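Local coordinates for protein HTPA Reductase (Selaginella moellendorffii, PDB 5U5I) that probably catalyses the NAD(P)H-dependent reduction of hydroxy-tetrahydrodipicolinate to tetrahydrodipicolinate, a step of lysine biosynthesis by the diaminopimelate pathway, at residues 83-88 and 106-111; 73-78 and 98-103; 121-126 and 266-271. All coordinates share one frame; numbering follows the deposited sequence.

Contact 1. Residues 83-88 and 106-111; sequences AAVNDN and GDREKL. With NAD (nicotinamide-adenine-dinucleotide), chain E.
Asn86 reaches from the first turn of helix 85-94 to the backbone that starts helix 108-118. From CB, its CG stands anti to its own carbonyl carbon (chi1 -66°), which brings Asn86 CG within 3.7 Å of Asp107 N. Asn86 OD1 accepts from Asp107 N at 2.8 Å, in the carbonyl plane and on a lone pair, and lies 3.5 Å from Asp107 CB. Asn86 ND2 gives a nearly straight bond of 3.0 Å to Asp107 O, at 177° and almost in the amide plane. Asn86 ND2 also lies against Lys110 CG and Leu111 CB. Two bonds to one residue therefore fix the rotation of the amide. Asp107 is the N-cap, and its O is gripped a second time by Leu111 N. Val85 CG1 meets Leu111 CD2 at 3.7 Å, the side chains crossing at about a right angle. Leu111 CD2 also covers one face of the Arg108 guanidinium, whose NH1 bonds to Gly105 O and Thr103 O. Ala84 and Asn88 line the NAD pocket on its adenine side, with Ala84 CB 3.5 Å from NAD N6A. The two helix starts sit side by side in the Rossmann-type nucleotide-binding domain, and Arg108 touches Ile124 of strand 122-124.

Contact 2. Residues 73-78 and 98-103; sequences NVIVVD and PFVMGT. With NAD (nicotinamide-adenine-dinucleotide), chain E.
Val76 and Phe99 face each other in a parallel pair of strands of the Rossmann-type domain, with Val77 beside Val100 and Asp78 beside Met101. The strand axes lie 4.6 Å apart and differ in direction by 11°. Backbone bonds run from Val76 N to Pro98 O, from Val100 N to Val76 O, from Asp78 N to Val100 O and, at the cofactor end, from Gly102 N to Asp78 O. At the start, the Pro98 ring fills the corner between Val74 and Ile75: its CG lies 3.3 Å from Val74 O and 3.9 Å from Ile75 CG1. Ile75 CG2 then reaches Val100 CG2 at 4.1 Å. On the opposite face, the selenomethionine Met101 lies alongside Asp78, pointing the same way. Its bend at chi3 (-63°) folds Met101 CE back to 3.7 Å from Asp78 CG. Asp78 OD1 accepts from Thr103 OG1 at 2.7 Å and also bonds Thr80. Asp78 OD2 takes Tyr92 OH and Asn88 ND2. With an alanine at Asp78, Thr103, Tyr92 and Asn88 are likely to lose their shared acceptor, and a gap to open beside Met101. Gly102 O receives NAD N7N at 3.0 Å. Strand 6-9 flanks strand 75-78, and strand 122-124 flanks strand 99-101. Helix 85-94 packs on the Val76 and Phe99 face, and helix 240-259 on the Val77 side.

Contact 3. Residues 121-126 and 266-271; sequences YSIIAP and YNMIDV. With NAD (nicotinamide-adenine-dinucleotide), chain E.
Ser122 O accepts the shortest polar bond here, 2.7 Å from Tyr266 N. With the bond from Ile124 N to Tyr266 O, 3.1 Å long, it pairs Ile123 with Tyr266 as parallel neighbours and adds strand 265-266 to the edge of the Rossmann-type sheet. Ser122 O also lies at the edge of the Tyr266 ring, near its plane. Ile123 fills the angle between strand 265-266 and the helix that follows it. Its CG1 packs against Tyr266 CB at 3.8 Å. Ile123 CD1 carries on to Val271 CG2, 4.0 Å away, where the two side chains cross at about a right angle. Helix 240-259 covers Ile123 through Ala249 and Leu253, and Tyr266 meets Phe252 edge-to-face.

Right after the strand, Asn267 and Asp270 form a capping box that starts helix 268-274. Asn267 OD1 accepts from Asp270 N almost straight on and, weakly, from Ile269 N. In return Asn267 N donates to Asp270 OD2 on its anti side, at 3.1 Å. Asp270 OD1 also forms a salt bridge with Lys263. The contact reaches the cofactor at Pro126, whose O lies 3.1 Å from NAD N7N. Next to it in the chain, Ala125 CB presses tightly on the selenomethionine Met268: Met268 CG, anti to its own carbonyl carbon (chi1 -65°), comes within 3.5 Å of that methyl.

In the fold
Following the chain from the N terminus, strand 6-9 opens the parallel sheet. Strand 75-78 later joins it, followed by helix 85-94 and strand 99-101. Contact 2 closes this beta-alpha-beta loop. Contact 1 crosses it, because residues 83-88 lie inside that loop and residues 106-111 follow it. The two meet where Val85 packs on Thr103. The chain then runs through helix 108-118 into strand 122-124, where Leu111 of contact 1 packs on Ile124 of contact 3. Contact 3 opens only after the other two have closed. It spans 139 residues, including the four-stranded mixed sheet. The chain returns with helix 240-259, and strand 265-266 then closes contact 3. Contacts 2 and 3 share one five-stranded parallel sheet, and all three contacts touch NAD.

Contact 1. Residues 83-88 and 106-111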
loop_
_atom_site.group_PDB
_atom_site.type_symbol
_atom_site.label_atom_id
_atom_site.label_comp_id
_atom_site.label_asym_id
_atom_site.label_seq_id
_atom_site.Cartn_x
_atom_site.Cartn_y
_atom_site.Cartn_z
ATOM N N ALA B 83 -12.850 28.914 -4.283
ATOM C CA ALA B 83 -13.982 29.836 -4.132
ATOM C C ALA B 83 -15.080 29.625 -5.168
ATOM O O ALA B 83 -16.191 30.119 -4.986
ATOM C CB ALA B 83 -13.511 31.293 -4.172
ATOM N N ALA B 84 -14.771 28.902 -6.246
ATOM C CA ALA B 84 -15.728 28.630 -7.327
ATOM C C ALA B 84 -16.364 27.231 -7.309
ATOM O O ALA B 84 -17.319 26.988 -8.046
ATOM C CB ALA B 84 -15.046 28.866 -8.673
ATOM N N VAL B 85 -15.851 26.321 -6.477
ATOM C CA VAL B 85 -16.255 24.900 -6.499
ATOM C C VAL B 85 -17.774 24.727 -6.412
ATOM O O VAL B 85 -18.401 24.208 -7.333
ATOM C CB VAL B 85 -15.567 24.116 -5.355
ATOM C CG1 VAL B 85 -16.216 22.750 -5.109
ATOM C CG2 VAL B 85 -14.090 23.943 -5.677
ATOM N N ASN B 86 -18.354 25.187 -5.309
ATOM C CA ASN B 86 -19.767 24.972 -5.048
ATOM C C ASN B 86 -20.659 25.723 -6.042
ATOM O O ASN B 86 -21.601 25.133 -6.556
ATOM C CB ASN B 86 -20.104 25.314 -3.595
ATOM C CG ASN B 86 -19.436 24.355 -2.600
ATOM O OD1 ASN B 86 -18.534 24.747 -1.851
ATOM N ND2 ASN B 86 -19.873 23.098 -2.600
ATOM N N ASP B 87 -20.346 26.995 -6.330
ATOM C CA ASP B 87 -21.126 27.764 -7.315
ATOM C C ASP B 87 -21.089 27.086 -8.684
ATOM O O ASP B 87 -22.138 26.889 -9.292
ATOM C CB ASP B 87 -20.637 29.212 -7.428
ATOM C CG ASP B 87 -21.460 30.037 -8.416
ATOM O OD1 ASP B 87 -22.539 30.539 -8.046
ATOM O OD2 ASP B 87 -21.022 30.179 -9.571
ATOM N N ASN B 88 -19.892 26.712 -9.152
ATOM C CA ASN B 88 -19.754 26.051 -10.461
ATOM C C ASN B 88 -20.501 24.718 -10.524
ATOM O O ASN B 88 -21.200 24.445 -11.505
ATOM C CB ASN B 88 -18.289 25.838 -10.850
ATOM C CG ASN B 88 -17.584 27.121 -11.257
ATOM O OD1 ASN B 88 -18.138 28.208 -11.176
ATOM N ND2 ASN B 88 -16.338 26.986 -11.688
ATOM N N GLY B 106 -13.517 24.187 -1.398
ATOM C CA GLY B 106 -14.972 24.266 -1.306
ATOM C C GLY B 106 -15.540 23.308 -0.254
ATOM O O GLY B 106 -14.800 22.539 0.389
ATOM N N ASP B 107 -16.861 23.371 -0.082
ATOM C CA ASP B 107 -17.599 22.465 0.783
ATOM C C ASP B 107 -17.801 21.142 0.032
ATOM O O ASP B 107 -18.677 21.021 -0.826
ATOM C CB ASP B 107 -18.931 23.098 1.223
ATOM C CG ASP B 107 -19.633 22.310 2.322
ATOM O OD1 ASP B 107 -19.516 21.076 2.366
ATOM O OD2 ASP B 107 -20.323 22.929 3.146
ATOM N N ARG B 108 -16.976 20.153 0.375
ATOM C CA ARG B 108 -16.953 18.875 -0.345
ATOM C C ARG B 108 -18.274 18.108 -0.190
ATOM O O ARG B 108 -18.804 17.594 -1.176
ATOM C CB ARG B 108 -15.759 18.002 0.112
ATOM C CG ARG B 108 -14.377 18.648 -0.020
ATOM C CD ARG B 108 -14.129 19.309 -1.385
ATOM N NE ARG B 108 -14.016 18.319 -2.448
ATOM C CZ ARG B 108 -13.622 18.569 -3.694
ATOM N NH1 ARG B 108 -13.331 19.824 -4.098
ATOM N NH2 ARG B 108 -13.532 17.556 -4.558
ATOM N N GLU B 109 -18.808 18.059 1.031
ATOM C CA GLU B 109 -20.086 17.381 1.288
ATOM C C GLU B 109 -21.244 18.008 0.480
ATOM O O GLU B 109 -22.064 17.291 -0.082
ATOM C CB GLU B 109 -20.412 17.361 2.791
ATOM N N LYS B 110 -21.284 19.336 0.419
ATOM C CA LYS B 110 -22.281 20.064 -0.381
ATOM C C LYS B 110 -22.083 19.814 -1.893
ATOM O O LYS B 110 -23.053 19.679 -2.638
ATOM C CB LYS B 110 -22.211 21.553 -0.026
ATOM C CG LYS B 110 -23.136 22.498 -0.781
ATOM C CD LYS B 110 -24.530 22.568 -0.197
ATOM C CE LYS B 110 -25.329 23.630 -0.941
ATOM N NZ LYS B 110 -26.752 23.648 -0.513
ATOM N N LEU B 111 -20.829 19.731 -2.329
ATOM C CA LEU B 111 -20.493 19.418 -3.719
ATOM C C LEU B 111 -21.040 18.042 -4.161
ATOM O O LEU B 111 -21.691 17.929 -5.213
ATOM C CB LEU B 111 -18.971 19.513 -3.900
ATOM C CG LEU B 111 -18.249 18.968 -5.129
ATOM C CD1 LEU B 111 -18.683 19.680 -6.396
ATOM C CD2 LEU B 111 -16.739 19.097 -4.905
HETATM P PA NAD E . -4.391 28.400 -11.452
HETATM O O1A NAD E . -4.602 29.579 -10.533
HETATM O O2A NAD E . -3.124 28.277 -12.249
HETATM O O5B NAD E . -5.637 28.300 -12.461
HETATM C C5B NAD E . -6.965 28.439 -11.965
HETATM C C4B NAD E . -7.751 29.331 -12.914
HETATM O O4B NAD E . -9.134 29.312 -12.565
HETATM C C3B NAD E . -7.324 30.796 -12.898
HETATM O O3B NAD E . -6.822 31.136 -14.199
HETATM C C2B NAD E . -8.595 31.559 -12.542
HETATM O O2B NAD E . -8.741 32.790 -13.249
HETATM C C1B NAD E . -9.686 30.577 -12.929
HETATM N N9A NAD E . -11.011 30.750 -12.294
HETATM C C8A NAD E . -11.270 31.150 -11.037
HETATM N N7A NAD E . -12.602 31.171 -10.805
HETATM C C5A NAD E . -13.213 30.771 -11.925
HETATM C C6A NAD E . -14.609 30.581 -12.353
HETATM N N6A NAD E . -15.626 30.825 -11.496
HETATM N N1A NAD E . -14.823 30.145 -13.609
HETATM C C2A NAD E . -13.817 29.906 -14.476
HETATM N N3A NAD E . -12.520 30.073 -14.152
HETATM C C4A NAD E . -12.161 30.494 -12.911
HETATM O O3 NAD E . -4.569 27.093 -10.519
HETATM P PN NAD E . -4.070 25.627 -10.953
HETATM O O1N NAD E . -2.620 25.561 -10.562
HETATM O O2N NAD E . -4.470 25.343 -12.377
HETATM O O5D NAD E . -4.971 24.726 -9.980
HETATM C C5D NAD E . -6.383 24.888 -10.081
HETATM C C4D NAD E . -7.123 23.982 -9.123
HETATM O O4D NAD E . -6.866 22.611 -9.460
HETATM C C3D NAD E . -6.651 24.192 -7.694
HETATM O O3D NAD E . -7.783 24.145 -6.826
HETATM C C2D NAD E . -5.717 23.026 -7.433
HETATM O O2D NAD E . -5.669 22.641 -6.060
HETATM C C1D NAD E . -6.375 21.947 -8.283
HETATM N N1N NAD E . -5.541 20.801 -8.676
HETATM C C2N NAD E . -6.179 19.630 -8.761
HETATM C C3N NAD E . -5.540 18.461 -9.139
HETATM C C7N NAD E . -6.280 17.152 -9.214
HETATM O O7N NAD E . -5.679 16.182 -9.642
HETATM N N7N NAD E . -7.558 17.008 -8.850
HETATM C C4N NAD E . -4.186 18.531 -9.451
HETATM C C5N NAD E . -3.527 19.754 -9.372
HETATM C C6N NAD E . -4.233 20.890 -8.983
#

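Contact 2. Residues 73-78 and 98-103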
loop_
_atom_site.group_PDB
_atom_site.type_symbol
_atom_site.label_atom_id
_atom_site.label_comp_id
_atom_site.label_asym_id
_atom_site.label_seq_id
_atom_site.Cartn_x
_atom_site.Cartn_y
_atom_site.Cartn_z
ATOM N N ASN B 73 -23.397 17.124 -26.513
ATOM C CA ASN B 73 -22.862 16.069 -25.643
ATOM C C ASN B 73 -21.633 16.494 -24.860
ATOM O O ASN B 73 -20.892 15.641 -24.406
ATOM C CB ASN B 73 -22.531 14.810 -26.464
ATOM C CG ASN B 73 -23.760 14.074 -26.919
ATOM O OD1 ASN B 73 -24.885 14.468 -26.600
ATOM N ND2 ASN B 73 -23.561 12.992 -27.676
ATOM N N VAL B 74 -21.430 17.801 -24.692
ATOM C CA VAL B 74 -20.298 18.349 -23.970
ATOM C C VAL B 74 -20.191 17.874 -22.513
ATOM O O VAL B 74 -21.189 17.763 -21.811
ATOM C CB VAL B 74 -20.310 19.907 -24.011
ATOM C CG1 VAL B 74 -21.534 20.475 -23.295
ATOM C CG2 VAL B 74 -19.017 20.474 -23.430
ATOM N N ILE B 75 -18.964 17.589 -22.092
ATOM C CA ILE B 75 -18.621 17.341 -20.703
ATOM C C ILE B 75 -17.739 18.508 -20.311
ATOM O O ILE B 75 -16.790 18.837 -21.024
ATOM C CB ILE B 75 -17.877 15.984 -20.531
ATOM C CG1 ILE B 75 -18.848 14.831 -20.779
ATOM C CG2 ILE B 75 -17.277 15.852 -19.143
ATOM C CD1 ILE B 75 -18.213 13.450 -20.855
ATOM N N VAL B 76 -18.058 19.161 -19.200
ATOM C CA VAL B 76 -17.257 20.279 -18.701
ATOM C C VAL B 76 -16.177 19.736 -17.775
ATOM O O VAL B 76 -16.465 18.939 -16.887
ATOM C CB VAL B 76 -18.120 21.304 -17.925
ATOM C CG1 VAL B 76 -17.263 22.405 -17.321
ATOM C CG2 VAL B 76 -19.181 21.895 -18.834
ATOM N N VAL B 77 -14.938 20.167 -17.994
ATOM C CA VAL B 77 -13.840 19.863 -17.114
ATOM C C VAL B 77 -13.496 21.145 -16.356
ATOM O O VAL B 77 -13.213 22.190 -16.982
ATOM C CB VAL B 77 -12.635 19.333 -17.904
ATOM C CG1 VAL B 77 -11.436 19.132 -16.991
ATOM C CG2 VAL B 77 -13.008 18.032 -18.587
ATOM N N ASP B 78 -13.529 21.054 -15.024
ATOM C CA ASP B 78 -13.398 22.201 -14.124
ATOM C C ASP B 78 -12.108 22.126 -13.302
ATOM O O ASP B 78 -11.959 21.245 -12.414
ATOM C CB ASP B 78 -14.627 22.257 -13.204
ATOM C CG ASP B 78 -14.714 23.541 -12.388
ATOM O OD1 ASP B 78 -13.819 23.848 -11.564
ATOM O OD2 ASP B 78 -15.719 24.244 -12.549
ATOM N N PRO B 98 -23.030 17.429 -17.771
ATOM C CA PRO B 98 -22.098 16.522 -17.089
ATOM C C PRO B 98 -20.733 17.172 -16.884
ATOM O O PRO B 98 -20.300 17.998 -17.712
ATOM C CB PRO B 98 -21.997 15.332 -18.037
ATOM C CG PRO B 98 -22.316 15.889 -19.380
ATOM C CD PRO B 98 -23.324 16.986 -19.147
ATOM N N PHE B 99 -20.060 16.818 -15.789
ATOM C CA PHE B 99 -18.776 17.437 -15.491
ATOM C C PHE B 99 -17.764 16.564 -14.753
ATOM O O PHE B 99 -18.108 15.644 -14.002
ATOM C CB PHE B 99 -18.968 18.765 -14.750
ATOM C CG PHE B 99 -19.532 18.618 -13.376
ATOM C CD1 PHE B 99 -20.895 18.467 -13.186
ATOM C CD2 PHE B 99 -18.696 18.608 -12.261
ATOM C CE1 PHE B 99 -21.421 18.309 -11.912
ATOM C CE2 PHE B 99 -19.213 18.456 -10.983
ATOM C CZ PHE B 99 -20.580 18.310 -10.808
ATOM N N VAL B 100 -16.506 16.908 -14.978
ATOM C CA VAL B 100 -15.381 16.326 -14.294
ATOM C C VAL B 100 -14.736 17.462 -13.545
ATOM O O VAL B 100 -14.239 18.386 -14.162
ATOM C CB VAL B 100 -14.381 15.710 -15.293
ATOM C CG1 VAL B 100 -13.114 15.260 -14.584
ATOM C CG2 VAL B 100 -15.020 14.543 -16.015
HETATM N N MSE B 101 -14.757 17.407 -12.221
HETATM C CA MSE B 101 -14.137 18.449 -11.434
HETATM C C MSE B 101 -12.950 18.020 -10.626
HETATM O O MSE B 101 -13.071 17.200 -9.704
HETATM C CB MSE B 101 -15.117 19.034 -10.451
HETATM C CG MSE B 101 -14.387 20.266 -9.943
HETATM SE SE MSE B 101 -15.604 21.243 -8.870
HETATM C CE MSE B 101 -17.038 21.747 -10.129
ATOM N N GLY B 102 -11.802 18.619 -10.941
ATOM C CA GLY B 102 -10.553 18.392 -10.208
ATOM C C GLY B 102 -10.208 19.514 -9.236
ATOM O O GLY B 102 -9.354 19.339 -8.380
ATOM N N THR B 103 -10.894 20.654 -9.331
ATOM C CA THR B 103 -10.663 21.769 -8.422
ATOM C C THR B 103 -10.792 21.289 -6.985
ATOM O O THR B 103 -11.735 20.563 -6.654
ATOM C CB THR B 103 -11.671 22.908 -8.661
ATOM O OG1 THR B 103 -11.684 23.250 -10.039
ATOM C CG2 THR B 103 -11.315 24.132 -7.882
HETATM P PA NAD E . -4.391 28.400 -11.452
HETATM O O1A NAD E . -4.602 29.579 -10.533
HETATM O O2A NAD E . -3.124 28.277 -12.249
HETATM O O5B NAD E . -5.637 28.300 -12.461
HETATM C C5B NAD E . -6.965 28.439 -11.965
HETATM C C4B NAD E . -7.751 29.331 -12.914
HETATM O O4B NAD E . -9.134 29.312 -12.565
HETATM C C3B NAD E . -7.324 30.796 -12.898
HETATM O O3B NAD E . -6.822 31.136 -14.199
HETATM C C2B NAD E . -8.595 31.559 -12.542
HETATM O O2B NAD E . -8.741 32.790 -13.249
HETATM C C1B NAD E . -9.686 30.577 -12.929
HETATM N N9A NAD E . -11.011 30.750 -12.294
HETATM C C8A NAD E . -11.270 31.150 -11.037
HETATM N N7A NAD E . -12.602 31.171 -10.805
HETATM C C5A NAD E . -13.213 30.771 -11.925
HETATM C C6A NAD E . -14.609 30.581 -12.353
HETATM N N6A NAD E . -15.626 30.825 -11.496
HETATM N N1A NAD E . -14.823 30.145 -13.609
HETATM C C2A NAD E . -13.817 29.906 -14.476
HETATM N N3A NAD E . -12.520 30.073 -14.152
HETATM C C4A NAD E . -12.161 30.494 -12.911
HETATM O O3 NAD E . -4.569 27.093 -10.519
HETATM P PN NAD E . -4.070 25.627 -10.953
HETATM O O1N NAD E . -2.620 25.561 -10.562
HETATM O O2N NAD E . -4.470 25.343 -12.377
HETATM O O5D NAD E . -4.971 24.726 -9.980
HETATM C C5D NAD E . -6.383 24.888 -10.081
HETATM C C4D NAD E . -7.123 23.982 -9.123
HETATM O O4D NAD E . -6.866 22.611 -9.460
HETATM C C3D NAD E . -6.651 24.192 -7.694
HETATM O O3D NAD E . -7.783 24.145 -6.826
HETATM C C2D NAD E . -5.717 23.026 -7.433
HETATM O O2D NAD E . -5.669 22.641 -6.060
HETATM C C1D NAD E . -6.375 21.947 -8.283
HETATM N N1N NAD E . -5.541 20.801 -8.676
HETATM C C2N NAD E . -6.179 19.630 -8.761
HETATM C C3N NAD E . -5.540 18.461 -9.139
HETATM C C7N NAD E . -6.280 17.152 -9.214
HETATM O O7N NAD E . -5.679 16.182 -9.642
HETATM N N7N NAD E . -7.558 17.008 -8.850
HETATM C C4N NAD E . -4.186 18.531 -9.451
HETATM C C5N NAD E . -3.527 19.754 -9.372
HETATM C C6N NAD E . -4.233 20.890 -8.983
#

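Contact 3. Residues 121-126 and 266-271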
loop_
_atom_site.group_PDB
_atom_site.type_symbol
_atom_site.label_atom_id
_atom_site.label_comp_id
_atom_site.label_asym_id
_atom_site.label_seq_id
_atom_site.Cartn_x
_atom_site.Cartn_y
_atom_site.Cartn_z
ATOM N N TYR B 121 -24.491 13.373 -14.362
ATOM C CA TYR B 121 -23.329 12.533 -14.641
ATOM C C TYR B 121 -22.085 13.337 -14.269
ATOM O O TYR B 121 -21.906 14.470 -14.743
ATOM C CB TYR B 121 -23.298 12.048 -16.103
ATOM C CG TYR B 121 -24.287 10.921 -16.404
ATOM C CD1 TYR B 121 -23.951 9.585 -16.170
ATOM C CD2 TYR B 121 -25.564 11.194 -16.931
ATOM C CE1 TYR B 121 -24.851 8.563 -16.445
ATOM C CE2 TYR B 121 -26.476 10.173 -17.203
ATOM C CZ TYR B 121 -26.119 8.863 -16.964
ATOM O OH TYR B 121 -27.018 7.856 -17.222
ATOM N N SER B 122 -21.283 12.792 -13.357
ATOM C CA SER B 122 -20.143 13.521 -12.827
ATOM C C SER B 122 -19.035 12.655 -12.226
ATOM O O SER B 122 -19.283 11.561 -11.713
ATOM C CB SER B 122 -20.602 14.538 -11.780
ATOM O OG SER B 122 -21.301 13.921 -10.725
ATOM N N ILE B 123 -17.815 13.187 -12.311
ATOM C CA ILE B 123 -16.656 12.654 -11.642
ATOM C C ILE B 123 -16.064 13.783 -10.828
ATOM O O ILE B 123 -15.661 14.816 -11.377
ATOM C CB ILE B 123 -15.603 12.125 -12.628
ATOM C CG1 ILE B 123 -16.116 10.855 -13.281
ATOM C CG2 ILE B 123 -14.286 11.839 -11.902
ATOM C CD1 ILE B 123 -15.305 10.418 -14.475
ATOM N N ILE B 124 -16.002 13.574 -9.521
ATOM C CA ILE B 124 -15.484 14.570 -8.606
ATOM C C ILE B 124 -14.352 13.914 -7.828
ATOM O O ILE B 124 -14.553 12.912 -7.150
ATOM C CB ILE B 124 -16.596 15.127 -7.691
ATOM C CG1 ILE B 124 -17.684 15.794 -8.551
ATOM C CG2 ILE B 124 -16.011 16.141 -6.721
ATOM C CD1 ILE B 124 -18.943 16.212 -7.818
ATOM N N ALA B 125 -13.148 14.449 -7.986
ATOM C CA ALA B 125 -11.995 13.931 -7.288
ATOM C C ALA B 125 -10.966 15.030 -7.065
ATOM O O ALA B 125 -10.565 15.664 -8.019
ATOM C CB ALA B 125 -11.402 12.814 -8.111
ATOM N N PRO B 126 -10.509 15.237 -5.816
ATOM C CA PRO B 126 -9.434 16.220 -5.598
ATOM C C PRO B 126 -8.020 15.724 -6.004
ATOM O O PRO B 126 -7.043 16.469 -5.872
ATOM C CB PRO B 126 -9.512 16.476 -4.100
ATOM C CG PRO B 126 -9.960 15.155 -3.534
ATOM C CD PRO B 126 -10.873 14.540 -4.569
ATOM N N TYR B 266 -19.492 9.553 -9.905
ATOM C CA TYR B 266 -18.327 8.684 -9.847
ATOM C C TYR B 266 -17.123 9.421 -9.242
ATOM O O TYR B 266 -17.111 10.659 -9.134
ATOM C CB TYR B 266 -17.985 8.188 -11.253
ATOM C CG TYR B 266 -19.050 7.340 -11.917
ATOM C CD1 TYR B 266 -20.093 7.931 -12.620
ATOM C CD2 TYR B 266 -19.004 5.949 -11.866
ATOM C CE1 TYR B 266 -21.073 7.167 -13.237
ATOM C CE2 TYR B 266 -19.980 5.171 -12.489
ATOM C CZ TYR B 266 -21.009 5.794 -13.174
ATOM O OH TYR B 266 -21.983 5.056 -13.790
ATOM N N ASN B 267 -16.128 8.641 -8.823
ATOM C CA ASN B 267 -14.820 9.169 -8.422
ATOM C C ASN B 267 -13.706 8.420 -9.193
ATOM O O ASN B 267 -14.020 7.622 -10.070
ATOM C CB ASN B 267 -14.655 9.113 -6.896
ATOM C CG ASN B 267 -14.687 7.704 -6.347
ATOM O OD1 ASN B 267 -14.375 6.738 -7.048
ATOM N ND2 ASN B 267 -15.063 7.577 -5.077
HETATM N N MSE B 268 -12.432 8.685 -8.885
HETATM C CA MSE B 268 -11.301 8.048 -9.600
HETATM C C MSE B 268 -11.099 6.584 -9.292
HETATM O O MSE B 268 -10.449 5.886 -10.081
HETATM C CB MSE B 268 -9.977 8.755 -9.319
HETATM C CG MSE B 268 -9.992 10.175 -9.871
HETATM SE SE MSE B 268 -10.208 10.269 -11.837
HETATM C CE MSE B 268 -8.812 8.934 -12.289
ATOM N N ILE B 269 -11.639 6.111 -8.161
ATOM C CA ILE B 269 -11.633 4.680 -7.834
ATOM C C ILE B 269 -12.473 3.933 -8.874
ATOM O O ILE B 269 -12.040 2.909 -9.418
ATOM C CB ILE B 269 -12.195 4.389 -6.416
ATOM C CG1 ILE B 269 -11.354 5.050 -5.317
ATOM C CG2 ILE B 269 -12.300 2.891 -6.153
ATOM C CD1 ILE B 269 -9.992 4.445 -5.104
ATOM N N ASP B 270 -13.661 4.473 -9.162
ATOM C CA ASP B 270 -14.529 3.917 -10.198
ATOM C C ASP B 270 -13.796 3.913 -11.546
ATOM O O ASP B 270 -13.861 2.940 -12.280
ATOM C CB ASP B 270 -15.848 4.698 -10.307
ATOM C CG ASP B 270 -16.710 4.617 -9.039
ATOM O OD1 ASP B 270 -16.986 3.488 -8.541
ATOM O OD2 ASP B 270 -17.143 5.693 -8.554
ATOM N N VAL B 271 -13.065 4.983 -11.848
ATOM C CA VAL B 271 -12.315 5.061 -13.107
ATOM C C VAL B 271 -11.220 3.986 -13.148
ATOM O O VAL B 271 -11.070 3.300 -14.159
ATOM C CB VAL B 271 -11.688 6.449 -13.339
ATOM C CG1 VAL B 271 -10.852 6.453 -14.611
ATOM C CG2 VAL B 271 -12.762 7.526 -13.392
HETATM P PA NAD E . -4.391 28.400 -11.452
HETATM O O1A NAD E . -4.602 29.579 -10.533
HETATM O O2A NAD E . -3.124 28.277 -12.249
HETATM O O5B NAD E . -5.637 28.300 -12.461
HETATM C C5B NAD E . -6.965 28.439 -11.965
HETATM C C4B NAD E . -7.751 29.331 -12.914
HETATM O O4B NAD E . -9.134 29.312 -12.565
HETATM C C3B NAD E . -7.324 30.796 -12.898
HETATM O O3B NAD E . -6.822 31.136 -14.199
HETATM C C2B NAD E . -8.595 31.559 -12.542
HETATM O O2B NAD E . -8.741 32.790 -13.249
HETATM C C1B NAD E . -9.686 30.577 -12.929
HETATM N N9A NAD E . -11.011 30.750 -12.294
HETATM C C8A NAD E . -11.270 31.150 -11.037
HETATM N N7A NAD E . -12.602 31.171 -10.805
HETATM C C5A NAD E . -13.213 30.771 -11.925
HETATM C C6A NAD E . -14.609 30.581 -12.353
HETATM N N6A NAD E . -15.626 30.825 -11.496
HETATM N N1A NAD E . -14.823 30.145 -13.609
HETATM C C2A NAD E . -13.817 29.906 -14.476
HETATM N N3A NAD E . -12.520 30.073 -14.152
HETATM C C4A NAD E . -12.161 30.494 -12.911
HETATM O O3 NAD E . -4.569 27.093 -10.519
HETATM P PN NAD E . -4.070 25.627 -10.953
HETATM O O1N NAD E . -2.620 25.561 -10.562
HETATM O O2N NAD E . -4.470 25.343 -12.377
HETATM O O5D NAD E . -4.971 24.726 -9.980
HETATM C C5D NAD E . -6.383 24.888 -10.081
HETATM C C4D NAD E . -7.123 23.982 -9.123
HETATM O O4D NAD E . -6.866 22.611 -9.460
HETATM C C3D NAD E . -6.651 24.192 -7.694
HETATM O O3D NAD E . -7.783 24.145 -6.826
HETATM C C2D NAD E . -5.717 23.026 -7.433
HETATM O O2D NAD E . -5.669 22.641 -6.060
HETATM C C1D NAD E . -6.375 21.947 -8.283
HETATM N N1N NAD E . -5.541 20.801 -8.676
HETATM C C2N NAD E . -6.179 19.630 -8.761
HETATM C C3N NAD E . -5.540 18.461 -9.139
HETATM C C7N NAD E . -6.280 17.152 -9.214
HETATM O O7N NAD E . -5.679 16.182 -9.642
HETATM N N7N NAD E . -7.558 17.008 -8.850
HETATM C C4N NAD E . -4.186 18.531 -9.451
HETATM C C5N NAD E . -3.527 19.754 -9.372
HETATM C C6N NAD E . -4.233 20.890 -8.983
#